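Local atomic coordinates of CCHC-type domain-containing protein (Trypanosoma brucei brucei, PDB entry 7C45), a protein that binds RNA and trims guide RNA, probably as a 3'-5' exonuclease of the RNase D type with two zinc knuckles. Residues A[89-92]-A[97-100]; A[102-107]-A[235-240]; A[220-225]-A[241-246]; A[224-227]-A[231-234]. All coordinates share one frame; numbering follows the deposited sequence.

Contact 1 (A[89-92]-A[97-100]); sequences SLLS and RKLF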
loop_
_atom_site.group_PDB
_atom_site.type_symbol
_atom_site.label_atom_id
_atom_site.label_comp_id
_atom_site.label_asym_id
_atom_site.label_seq_id
_atom_site.Cartn_x
_atom_site.Cartn_y
_atom_site.Cartn_z
ATOM N N SER A 89 13.327 -7.901 15.267
ATOM C CA SER A 89 12.781 -9.219 15.547
ATOM C C SER A 89 11.325 -9.316 15.109
ATOM O O SER A 89 10.891 -10.325 14.554
ATOM C CB SER A 89 12.922 -9.514 17.037
ATOM O OG SER A 89 12.292 -10.723 17.357
ATOM N N LEU A 90 10.560 -8.274 15.360
ATOM C CA LEU A 90 9.180 -8.238 14.926
ATOM C C LEU A 90 9.087 -8.211 13.400
ATOM O O LEU A 90 8.242 -8.892 12.804
ATOM C CB LEU A 90 8.548 -7.017 15.569
ATOM C CG LEU A 90 7.133 -6.520 15.497
ATOM C CD1 LEU A 90 7.059 -5.452 16.550
ATOM C CD2 LEU A 90 6.915 -5.929 14.145
ATOM N N LEU A 91 9.925 -7.404 12.754
ATOM C CA LEU A 91 9.862 -7.347 11.297
ATOM C C LEU A 91 10.235 -8.685 10.674
ATOM O O LEU A 91 9.706 -9.039 9.620
ATOM C CB LEU A 91 10.757 -6.224 10.769
ATOM C CG LEU A 91 10.370 -4.806 11.210
ATOM C CD1 LEU A 91 11.480 -3.783 10.997
ATOM C CD2 LEU A 91 9.114 -4.389 10.472
ATOM N N SER A 92 11.092 -9.458 11.327
ATOM C CA SER A 92 11.556 -10.746 10.833
ATOM C C SER A 92 10.644 -11.919 11.183
ATOM O O SER A 92 10.885 -13.024 10.685
ATOM C CB SER A 92 12.963 -11.059 11.388
ATOM O OG SER A 92 13.850 -9.998 11.138
ATOM N N ARG A 97 1.925 -10.729 10.133
ATOM C CA ARG A 97 1.837 -10.278 8.752
ATOM C C ARG A 97 2.133 -8.785 8.685
ATOM O O ARG A 97 1.536 -7.991 9.410
ATOM C CB ARG A 97 0.449 -10.581 8.179
ATOM C CG ARG A 97 0.196 -10.052 6.793
ATOM C CD ARG A 97 -1.175 -10.475 6.293
ATOM N NE ARG A 97 -1.247 -11.916 6.102
ATOM C CZ ARG A 97 -2.339 -12.631 6.332
ATOM N NH1 ARG A 97 -3.445 -12.030 6.773
ATOM N NH2 ARG A 97 -2.318 -13.941 6.135
ATOM N N LYS A 98 3.084 -8.405 7.845
ATOM C CA LYS A 98 3.365 -7.002 7.601
ATOM C C LYS A 98 2.676 -6.622 6.290
ATOM O O LYS A 98 2.909 -7.258 5.260
ATOM C CB LYS A 98 4.873 -6.756 7.557
ATOM C CG LYS A 98 5.513 -6.458 8.961
ATOM C CD LYS A 98 5.509 -7.670 9.895
ATOM C CE LYS A 98 6.616 -8.641 9.510
ATOM N NZ LYS A 98 6.679 -9.936 10.207
ATOM N N LEU A 99 1.825 -5.603 6.343
ATOM C CA LEU A 99 1.033 -5.133 5.214
ATOM C C LEU A 99 1.661 -3.875 4.627
ATOM O O LEU A 99 1.878 -2.896 5.345
ATOM C CB LEU A 99 -0.394 -4.826 5.662
ATOM C CG LEU A 99 -1.163 -5.983 6.300
ATOM C CD1 LEU A 99 -2.310 -5.427 7.115
ATOM C CD2 LEU A 99 -1.695 -6.911 5.235
ATOM N N PHE A 100 1.898 -3.885 3.317
ATOM C CA PHE A 100 2.480 -2.752 2.609
ATOM C C PHE A 100 1.544 -2.340 1.487
ATOM O O PHE A 100 0.662 -3.098 1.092
ATOM C CB PHE A 100 3.842 -3.079 1.986
ATOM C CG PHE A 100 4.976 -3.151 2.978
ATOM C CD1 PHE A 100 5.238 -4.324 3.655
ATOM C CD2 PHE A 100 5.774 -2.053 3.204
ATOM C CE1 PHE A 100 6.291 -4.403 4.557
ATOM C CE2 PHE A 100 6.838 -2.115 4.098
ATOM C CZ PHE A 100 7.086 -3.292 4.781
#
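Lys98 reaches from strand 97-100 to the carbonyl end of helix 80-92, where it meets Leu90 and Leu91. This is a tight helix-to-strand connection in the RNase H-like exonuclease fold, with four residues between the segments. The close part is the lysine end against two backbone carbonyls. Lys98 NZ donates to Leu90 O at 3.2 Å, and it lies in the plane of that carbonyl. Lys98 NZ is also 3.2 Å from Leu91 O. The same ammonium donates to Ile96 O and Glu119 O, so backbone carbonyls from several parts of the chain surround a buried charge. They probably help to stabilise it.

The lysine chain is not extended. CG stands beside the backbone N (chi1 -88°), and bends at the next two torsions turn the end of the chain toward the helix. The apolar part is looser. Leu91 CD2 approaches Lys98 CG only to 4.4 Å, and Leu90 and Leu91 direct their packing to strand 37-44, onto Ile38 and Leu40 respectively. The solvent side of the helix is marked by the exposed Ser89. Strand 97-100 is an inner strand, flanked by 37-44 and 121-123. The closest approach of the two segments is made by carbon, not nitrogen: Lys98 CE lies 3.1 Å from Leu91 O.

Contact 2 (A[102-107]-A[235-240]); sequences DCRRDV and EADATP. With nucleotides of chain B.
The start of helix 104-114, beside the RNA-binding cleft of the exonuclease domain, is joined here to loop 235-240 by Arg104 and Arg105. Arg104 is the hub. Its NE and NH2 grip Asp102 side-on, one oxygen each, with NH2 to Asp102 OD2 at 2.8 Å. Asp102 OD1 takes both NE and the backbone N of Arg104, from opposite faces of its carboxylate, and the second bond is a helix-capping one. Arg104 NH2 also donates to Pro240 O at 2.9 Å, near the guanidinium plane. Arg104 NH1 forms a salt bridge to Asp237 OD2 at 2.7 Å, but the hydrogen bond is poorly aimed (120°) and weak, and the guanidinium and carboxylate planes are 46° apart. Asp237 is also held by Arg141 and Tyr222.

Arg105 meets Glu235 end-on. Its NH2 reaches Glu235 OE1 at 2.8 Å, nearly straight (168°), and its NH1 reaches Glu235 OE2 at 3.0 Å. Tyr226 OH is a further partner of Glu235, and Glu108 of Arg105.

The RNA lies against this network. U8 of chain B donates from O2' to Asp102 OD2; the modelled bond is very short, so its exact length is doubtful. Its base O2 is 3.0 Å from Arg104 NH2, and Pro240 CB packs at 3.3 Å from its N3. Arg104 thus holds Asp102 where it meets a ribose hydroxyl. Asp106, in the same helix, binds manganese in another structure of this protein; that ion is absent here. The whole is consistent with the substrate cleft of a DEDD-type exonuclease.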
loop_
_atom_site.group_PDB
_atom_site.type_symbol
_atom_site.label_atom_id
_atom_site.label_comp_id
_atom_site.label_asym_id
_atom_site.label_seq_id
_atom_site.Cartn_x
_atom_site.Cartn_y
_atom_site.Cartn_z
ATOM N N ASP A 102 2.740 -1.159 -2.097
ATOM C CA ASP A 102 3.995 -1.116 -2.837
ATOM C C ASP A 102 5.168 -1.195 -1.867
ATOM O O ASP A 102 5.628 -0.162 -1.364
ATOM C CB ASP A 102 4.114 0.135 -3.727
ATOM C CG ASP A 102 5.299 0.033 -4.717
ATOM O OD1 ASP A 102 6.095 -0.902 -4.558
ATOM O OD2 ASP A 102 5.420 0.873 -5.625
ATOM N N CYS A 103 5.681 -2.407 -1.644
ATOM C CA CYS A 103 6.751 -2.640 -0.675
ATOM C C CYS A 103 8.141 -2.408 -1.248
ATOM O O CYS A 103 9.121 -2.473 -0.504
ATOM C CB CYS A 103 6.697 -4.077 -0.145
ATOM S SG CYS A 103 7.055 -5.376 -1.341
ATOM N N ARG A 104 8.258 -2.129 -2.540
ATOM C CA ARG A 104 9.551 -2.310 -3.201
ATOM C C ARG A 104 10.606 -1.362 -2.648
ATOM O O ARG A 104 11.664 -1.790 -2.175
ATOM C CB ARG A 104 9.391 -2.115 -4.707
ATOM C CG ARG A 104 8.656 -3.276 -5.376
ATOM C CD ARG A 104 8.361 -2.940 -6.850
ATOM N NE ARG A 104 7.582 -1.731 -6.927
ATOM C CZ ARG A 104 7.303 -1.096 -8.057
ATOM N NH1 ARG A 104 7.712 -1.595 -9.225
ATOM N NH2 ARG A 104 6.606 0.032 -8.005
ATOM N N ARG A 105 10.351 -0.067 -2.763
ATOM C CA ARG A 105 11.285 0.931 -2.239
ATOM C C ARG A 105 11.427 0.822 -0.720
ATOM O O ARG A 105 12.521 1.031 -0.176
ATOM C CB ARG A 105 10.813 2.335 -2.620
ATOM C CG ARG A 105 11.625 3.046 -3.649
ATOM C CD ARG A 105 11.731 2.234 -4.895
ATOM N NE ARG A 105 13.046 1.612 -5.046
ATOM C CZ ARG A 105 13.328 0.799 -6.052
ATOM N NH1 ARG A 105 14.527 0.239 -6.164
ATOM N NH2 ARG A 105 12.390 0.553 -6.961
ATOM N N ASP A 106 10.332 0.525 -0.021
ATOM C CA ASP A 106 10.373 0.412 1.438
ATOM C C ASP A 106 11.320 -0.687 1.871
ATOM O O ASP A 106 12.156 -0.494 2.764
ATOM C CB ASP A 106 8.979 0.116 1.991
ATOM C CG ASP A 106 8.046 1.300 1.884
ATOM O OD1 ASP A 106 8.519 2.402 1.561
ATOM O OD2 ASP A 106 6.847 1.115 2.157
ATOM N N VAL A 107 11.190 -1.856 1.244
ATOM C CA VAL A 107 11.982 -3.012 1.618
ATOM C C VAL A 107 13.443 -2.784 1.262
ATOM O O VAL A 107 14.354 -3.155 2.024
ATOM C CB VAL A 107 11.373 -4.249 0.933
ATOM C CG1 VAL A 107 12.391 -5.310 0.666
ATOM C CG2 VAL A 107 10.186 -4.740 1.765
ATOM N N GLU A 235 15.577 -3.535 -11.861
ATOM C CA GLU A 235 14.235 -3.608 -11.299
ATOM C C GLU A 235 13.536 -4.914 -11.675
ATOM O O GLU A 235 13.795 -5.505 -12.720
ATOM C CB GLU A 235 13.409 -2.429 -11.791
ATOM C CG GLU A 235 13.878 -1.098 -11.240
ATOM C CD GLU A 235 13.714 -1.010 -9.728
ATOM O OE1 GLU A 235 12.571 -1.114 -9.248
ATOM O OE2 GLU A 235 14.717 -0.795 -9.027
ATOM N N ALA A 236 12.608 -5.345 -10.819
ATOM C CA ALA A 236 11.870 -6.570 -11.109
ATOM C C ALA A 236 10.749 -6.326 -12.102
ATOM O O ALA A 236 10.313 -7.260 -12.780
ATOM C CB ALA A 236 11.288 -7.159 -9.820
ATOM N N ASP A 237 10.266 -5.094 -12.181
ATOM C CA ASP A 237 9.177 -4.724 -13.064
ATOM C C ASP A 237 9.715 -3.880 -14.211
ATOM O O ASP A 237 10.622 -3.070 -14.019
ATOM C CB ASP A 237 8.102 -3.966 -12.282
ATOM C CG ASP A 237 7.553 -4.784 -11.111
ATOM O OD1 ASP A 237 7.309 -6.005 -11.278
ATOM O OD2 ASP A 237 7.377 -4.191 -10.037
ATOM N N ALA A 238 9.157 -4.081 -15.411
ATOM C CA ALA A 238 9.724 -3.427 -16.594
ATOM C C ALA A 238 9.575 -1.905 -16.543
ATOM O O ALA A 238 10.397 -1.187 -17.133
ATOM C CB ALA A 238 9.079 -3.986 -17.858
ATOM N N THR A 239 8.542 -1.407 -15.876
ATOM C CA THR A 239 8.311 0.000 -15.590
ATOM C C THR A 239 7.764 0.105 -14.189
ATOM O O THR A 239 7.140 -0.842 -13.679
ATOM C CB THR A 239 7.313 0.652 -16.569
ATOM O OG1 THR A 239 6.035 0.003 -16.468
ATOM C CG2 THR A 239 7.801 0.573 -17.989
ATOM N N PRO A 240 7.927 1.249 -13.517
ATOM C CA PRO A 240 7.577 1.321 -12.095
ATOM C C PRO A 240 6.115 1.037 -11.803
ATOM O O PRO A 240 5.810 0.459 -10.753
ATOM C CB PRO A 240 7.959 2.756 -11.703
ATOM C CG PRO A 240 9.017 3.130 -12.692
ATOM C CD PRO A 240 8.626 2.468 -13.977
ATOM P P U B 8 0.831 6.457 -10.759
ATOM O OP1 U B 8 1.829 7.066 -11.666
ATOM O OP2 U B 8 -0.410 5.905 -11.357
ATOM O "O5'" U B 8 1.615 5.386 -9.900
ATOM C "C5'" U B 8 0.982 4.210 -9.441
ATOM C "C4'" U B 8 1.919 3.412 -8.585
ATOM O "O4'" U B 8 3.092 3.053 -9.353
ATOM C "C3'" U B 8 2.480 4.111 -7.359
ATOM O "O3'" U B 8 1.568 4.088 -6.281
ATOM C "C2'" U B 8 3.755 3.325 -7.091
ATOM O "O2'" U B 8 3.458 2.079 -6.466
ATOM C "C1'" U B 8 4.221 3.030 -8.517
ATOM N N1 U B 8 5.169 4.041 -9.043
ATOM C C2 U B 8 6.485 3.922 -8.681
ATOM O O2 U B 8 6.867 3.061 -7.915
ATOM N N3 U B 8 7.320 4.875 -9.228
ATOM C C4 U B 8 6.927 5.871 -10.108
ATOM O O4 U B 8 7.761 6.667 -10.549
ATOM C C5 U B 8 5.540 5.895 -10.450
ATOM C C6 U B 8 4.721 4.988 -9.918
ATOM P P U B 9 1.583 5.253 -5.175
ATOM O OP1 U B 9 0.467 4.941 -4.247
ATOM O OP2 U B 9 1.600 6.536 -5.913
ATOM O "O5'" U B 9 3.001 5.073 -4.478
ATOM C "C5'" U B 9 3.196 4.182 -3.386
ATOM C "C4'" U B 9 4.638 4.105 -2.915
ATOM O "O4'" U B 9 5.544 3.848 -4.011
ATOM C "C3'" U B 9 5.229 5.334 -2.243
ATOM O "O3'" U B 9 4.802 5.485 -0.911
ATOM C "C2'" U B 9 6.728 5.102 -2.381
ATOM O "O2'" U B 9 7.209 4.173 -1.416
ATOM C "C1'" U B 9 6.797 4.442 -3.753
ATOM N N1 U B 9 7.081 5.422 -4.816
ATOM C C2 U B 9 8.388 5.897 -4.941
ATOM O O2 U B 9 9.311 5.555 -4.230
ATOM N N3 U B 9 8.590 6.807 -5.944
ATOM C C4 U B 9 7.637 7.288 -6.818
ATOM O O4 U B 9 7.974 8.110 -7.668
ATOM C C5 U B 9 6.318 6.757 -6.622
ATOM C C6 U B 9 6.084 5.863 -5.651
#

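Contact 3 (A[220-225]-A[241-246]); sequences AQYVEH and AEVNRA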
loop_
_atom_site.group_PDB
_atom_site.type_symbol
_atom_site.label_atom_id
_atom_site.label_comp_id
_atom_site.label_asym_id
_atom_site.label_seq_id
_atom_site.Cartn_x
_atom_site.Cartn_y
_atom_site.Cartn_z
ATOM N N ALA A 220 6.575 -12.218 -1.277
ATOM C CA ALA A 220 7.868 -12.703 -0.796
ATOM C C ALA A 220 8.919 -12.637 -1.891
ATOM O O ALA A 220 10.092 -12.383 -1.607
ATOM C CB ALA A 220 7.766 -14.126 -0.273
ATOM N N GLN A 221 8.517 -12.873 -3.141
ATOM C CA GLN A 221 9.452 -12.739 -4.252
ATOM C C GLN A 221 9.943 -11.300 -4.380
ATOM O O GLN A 221 11.115 -11.062 -4.673
ATOM C CB GLN A 221 8.778 -13.186 -5.549
ATOM C CG GLN A 221 9.682 -13.172 -6.781
ATOM C CD GLN A 221 10.913 -14.033 -6.589
ATOM O OE1 GLN A 221 12.024 -13.520 -6.443
ATOM N NE2 GLN A 221 10.721 -15.349 -6.567
ATOM N N TYR A 222 9.042 -10.334 -4.214
ATOM C CA TYR A 222 9.445 -8.926 -4.251
ATOM C C TYR A 222 10.412 -8.600 -3.125
ATOM O O TYR A 222 11.383 -7.850 -3.325
ATOM C CB TYR A 222 8.217 -8.024 -4.188
ATOM C CG TYR A 222 7.637 -7.816 -5.550
ATOM C CD1 TYR A 222 8.241 -6.951 -6.448
ATOM C CD2 TYR A 222 6.503 -8.501 -5.951
ATOM C CE1 TYR A 222 7.740 -6.791 -7.728
ATOM C CE2 TYR A 222 5.987 -8.343 -7.233
ATOM C CZ TYR A 222 6.605 -7.482 -8.118
ATOM O OH TYR A 222 6.115 -7.319 -9.401
ATOM N N VAL A 223 10.171 -9.153 -1.932
ATOM C CA VAL A 223 11.090 -8.882 -0.825
ATOM C C VAL A 223 12.450 -9.519 -1.099
ATOM O O VAL A 223 13.491 -8.935 -0.806
ATOM C CB VAL A 223 10.486 -9.342 0.518
ATOM C CG1 VAL A 223 11.483 -9.123 1.662
ATOM C CG2 VAL A 223 9.210 -8.557 0.818
ATOM N N GLU A 224 12.468 -10.722 -1.682
ATOM C CA GLU A 224 13.745 -11.330 -2.049
ATOM C C GLU A 224 14.499 -10.468 -3.048
ATOM O O GLU A 224 15.729 -10.377 -3.007
ATOM C CB GLU A 224 13.514 -12.718 -2.640
ATOM C CG GLU A 224 13.110 -13.768 -1.627
ATOM C CD GLU A 224 14.211 -14.047 -0.625
ATOM O OE1 GLU A 224 15.330 -14.421 -1.053
ATOM O OE2 GLU A 224 13.955 -13.876 0.585
ATOM N N HIS A 225 13.778 -9.861 -3.980
ATOM C CA HIS A 225 14.411 -9.074 -5.032
ATOM C C HIS A 225 14.959 -7.755 -4.487
ATOM O O HIS A 225 16.058 -7.329 -4.865
ATOM C CB HIS A 225 13.398 -8.820 -6.146
ATOM C CG HIS A 225 14.001 -8.304 -7.413
ATOM N ND1 HIS A 225 14.365 -6.984 -7.586
ATOM C CD2 HIS A 225 14.308 -8.936 -8.571
ATOM C CE1 HIS A 225 14.862 -6.829 -8.800
ATOM N NE2 HIS A 225 14.847 -7.998 -9.412
ATOM N N ALA A 241 5.201 1.409 -12.697
ATOM C CA ALA A 241 3.785 1.282 -12.389
ATOM C C ALA A 241 3.186 -0.005 -12.941
ATOM O O ALA A 241 2.016 -0.021 -13.324
ATOM C CB ALA A 241 3.026 2.504 -12.901
ATOM N N GLU A 242 3.958 -1.090 -12.993
ATOM C CA GLU A 242 3.376 -2.382 -13.335
ATOM C C GLU A 242 3.960 -3.505 -12.475
ATOM O O GLU A 242 4.934 -3.337 -11.738
ATOM C CB GLU A 242 3.543 -2.706 -14.826
ATOM C CG GLU A 242 4.931 -2.823 -15.327
ATOM C CD GLU A 242 4.952 -2.922 -16.850
ATOM O OE1 GLU A 242 4.423 -3.911 -17.392
ATOM O OE2 GLU A 242 5.472 -1.991 -17.497
ATOM N N VAL A 243 3.294 -4.656 -12.538
ATOM C CA VAL A 243 3.756 -5.883 -11.912
ATOM C C VAL A 243 4.170 -6.817 -13.033
ATOM O O VAL A 243 3.393 -7.057 -13.964
ATOM C CB VAL A 243 2.666 -6.524 -11.030
ATOM C CG1 VAL A 243 3.109 -7.883 -10.557
ATOM C CG2 VAL A 243 2.337 -5.613 -9.850
ATOM N N ASN A 244 5.405 -7.289 -12.960
ATOM C CA ASN A 244 5.987 -8.266 -13.866
ATOM C C ASN A 244 4.969 -9.337 -14.268
ATOM O O ASN A 244 4.430 -10.030 -13.410
ATOM C CB ASN A 244 7.187 -8.881 -13.121
ATOM C CG ASN A 244 7.973 -9.809 -13.944
ATOM O OD1 ASN A 244 7.449 -10.783 -14.434
ATOM N ND2 ASN A 244 9.269 -9.523 -14.105
ATOM N N ARG A 245 4.658 -9.445 -15.578
ATOM C CA ARG A 245 3.680 -10.448 -16.027
ATOM C C ARG A 245 4.155 -11.871 -15.774
ATOM O O ARG A 245 3.347 -12.746 -15.443
ATOM C CB ARG A 245 3.351 -10.281 -17.514
ATOM C CG ARG A 245 2.698 -8.980 -17.854
ATOM C CD ARG A 245 2.093 -9.017 -19.251
ATOM N NE ARG A 245 1.446 -7.754 -19.543
ATOM C CZ ARG A 245 2.104 -6.652 -19.886
ATOM N NH1 ARG A 245 1.443 -5.527 -20.127
ATOM N NH2 ARG A 245 3.425 -6.671 -19.998
ATOM N N ALA A 246 5.454 -12.137 -15.941
ATOM C CA ALA A 246 5.927 -13.495 -15.704
ATOM C C ALA A 246 5.702 -13.915 -14.252
ATOM O O ALA A 246 5.320 -15.057 -13.983
ATOM C CB ALA A 246 7.400 -13.620 -16.084
#
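The Tyr222 ring is met by the opposite segment at its hydroxyl edge, not over a face. Val243 CG1 lies near the ring plane, 3.3 Å from Tyr222 OH and 4.3 Å from Tyr222 CZ. Outside the two segments, Trp247 forms an edge-to-face pair with the ring, and Arg104 and Arg141 also pack against Tyr222. The tyrosine CG sits beside its backbone N (chi1 -85°), and the ring extends from the helix toward the chain at Val243. The two side chains cross obliquely.

Tyr222 OH is buried but has a partner, Asp237 OD1. The backbone N of Asn244 donates to that same Asp237 oxygen. The carboxylate therefore bridges the two sides of this contact, which itself has no direct hydrogen bond.

Asn244 is the N-cap of the next helix. Its OD1 accepts from Trp247 N, while its ND2 donates to Ala236 O. The one side chain thus ties the helix start to the preceding loop. Val243 reaches further, onto Leu248 and onto Thr129 of helix 124-136. The contact sets the end of the loop and the start of helix 245-251 against helix 212-226, with helix 104-114 packing on Tyr222 and Val223.

Contact 4 (A[224-227]-A[231-234]); sequences EHYA and PVIT
Val232 points its side chain at the end of helix 212-226, toward His225 and Tyr226. From CB the two methyls part. CG1 is anti to the backbone N (chi1 170°) and lies by the His225 imidazole. CG2 is anti to the carbonyl carbon, beside the backbone N, and does the closer packing. It is 3.5 Å from Tyr226 CD2, 3.7 Å from Tyr226 CA and 3.7 Å from His225 O. It approaches the Tyr226 ring obliquely, and the valine and tyrosine side chains cross at about a right angle. The methyl thus fills the angle between the tyrosine ring and the helix backbone.

The model puts Thr234 O at the edge of the His225 imidazole, but too close, and the ring is probably turned over, so this approach is doubtful. With the ring turned back, a hydrogen bond there is possible.

Further polar bonds come from outside. Tyr226 OH, besides its bond to Glu235, pairs with Ala236 N, and Val232 N donates to Glu108 OE2. The chain after the helix folds back so that Val232 packs on the last turn. The contact is therefore mainly apolar, with the polar bonds at its margins.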
loop_
_atom_site.group_PDB
_atom_site.type_symbol
_atom_site.label_atom_id
_atom_site.label_comp_id
_atom_site.label_asym_id
_atom_site.label_seq_id
_atom_site.Cartn_x
_atom_site.Cartn_y
_atom_site.Cartn_z
ATOM N N GLU A 224 12.468 -10.722 -1.682
ATOM C CA GLU A 224 13.745 -11.330 -2.049
ATOM C C GLU A 224 14.499 -10.468 -3.048
ATOM O O GLU A 224 15.729 -10.377 -3.007
ATOM C CB GLU A 224 13.514 -12.718 -2.640
ATOM C CG GLU A 224 13.110 -13.768 -1.627
ATOM C CD GLU A 224 14.211 -14.047 -0.625
ATOM O OE1 GLU A 224 15.330 -14.421 -1.053
ATOM O OE2 GLU A 224 13.955 -13.876 0.585
ATOM N N HIS A 225 13.778 -9.861 -3.980
ATOM C CA HIS A 225 14.411 -9.074 -5.032
ATOM C C HIS A 225 14.959 -7.755 -4.487
ATOM O O HIS A 225 16.058 -7.329 -4.865
ATOM C CB HIS A 225 13.398 -8.820 -6.146
ATOM C CG HIS A 225 14.001 -8.304 -7.413
ATOM N ND1 HIS A 225 14.365 -6.984 -7.586
ATOM C CD2 HIS A 225 14.308 -8.936 -8.571
ATOM C CE1 HIS A 225 14.862 -6.829 -8.800
ATOM N NE2 HIS A 225 14.847 -7.998 -9.412
ATOM N N TYR A 226 14.221 -7.110 -3.573
ATOM C CA TYR A 226 14.509 -5.733 -3.183
ATOM C C TYR A 226 15.245 -5.614 -1.860
ATOM O O TYR A 226 15.803 -4.554 -1.579
ATOM C CB TYR A 226 13.197 -4.914 -3.150
ATOM C CG TYR A 226 12.794 -4.519 -4.543
ATOM C CD1 TYR A 226 12.011 -5.364 -5.313
ATOM C CD2 TYR A 226 13.281 -3.352 -5.129
ATOM C CE1 TYR A 226 11.669 -5.031 -6.628
ATOM C CE2 TYR A 226 12.950 -3.005 -6.446
ATOM C CZ TYR A 226 12.150 -3.854 -7.197
ATOM O OH TYR A 226 11.824 -3.526 -8.504
ATOM N N ALA A 227 15.286 -6.671 -1.058
ATOM C CA ALA A 227 15.967 -6.655 0.238
ATOM C C ALA A 227 17.263 -7.452 0.116
ATOM O O ALA A 227 17.358 -8.583 0.586
ATOM C CB ALA A 227 15.071 -7.220 1.331
ATOM N N PRO A 231 21.625 -1.132 -2.887
ATOM C CA PRO A 231 20.611 -0.691 -3.844
ATOM C C PRO A 231 20.415 -1.719 -4.958
ATOM O O PRO A 231 21.342 -2.423 -5.355
ATOM C CB PRO A 231 21.153 0.642 -4.360
ATOM C CG PRO A 231 22.011 1.132 -3.191
ATOM C CD PRO A 231 22.673 -0.111 -2.706
ATOM N N VAL A 232 19.162 -1.869 -5.366
ATOM C CA VAL A 232 18.812 -2.796 -6.431
ATOM C C VAL A 232 19.383 -2.288 -7.739
ATOM O O VAL A 232 19.216 -1.111 -8.084
ATOM C CB VAL A 232 17.290 -2.956 -6.515
ATOM C CG1 VAL A 232 16.911 -3.708 -7.742
ATOM C CG2 VAL A 232 16.793 -3.692 -5.281
ATOM N N ILE A 233 20.025 -3.188 -8.488
ATOM C CA ILE A 233 20.593 -2.835 -9.784
ATOM C C ILE A 233 19.513 -2.839 -10.852
ATOM O O ILE A 233 19.243 -1.825 -11.499
ATOM C CB ILE A 233 21.737 -3.805 -10.139
ATOM C CG1 ILE A 233 22.919 -3.618 -9.191
ATOM C CG2 ILE A 233 22.198 -3.618 -11.590
ATOM C CD1 ILE A 233 23.601 -2.286 -9.350
ATOM N N THR A 234 18.857 -3.980 -11.021
ATOM C CA THR A 234 17.892 -4.212 -12.085
ATOM C C THR A 234 16.526 -4.361 -11.444
ATOM O O THR A 234 16.351 -5.202 -10.565
ATOM C CB THR A 234 18.262 -5.476 -12.857
ATOM O OG1 THR A 234 19.523 -5.275 -13.483
ATOM C CG2 THR A 234 17.218 -5.826 -13.903
#

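In the fold
From the N terminus, contact 1 comes first. It closes a four-residue connection between helix 80-92 and strand 97-100 and is complete before the others begin. The chain then runs from this strand into helix 104-114, where contact 2 opens, and Phe100 packs on Asp106 at the junction. Contact 2 closes 127 residues later, at 235-240. Contact 4, a short return after helix 212-226, lies wholly within that span. Contact 3 starts from the same helix, sharing Glu224 and His225 with contact 4, but ends beyond contact 2, so contacts 2 and 3 cross. Together contacts 2, 3 and 4 tie the loop before helix 245-251 to helices 104-114 and 212-226.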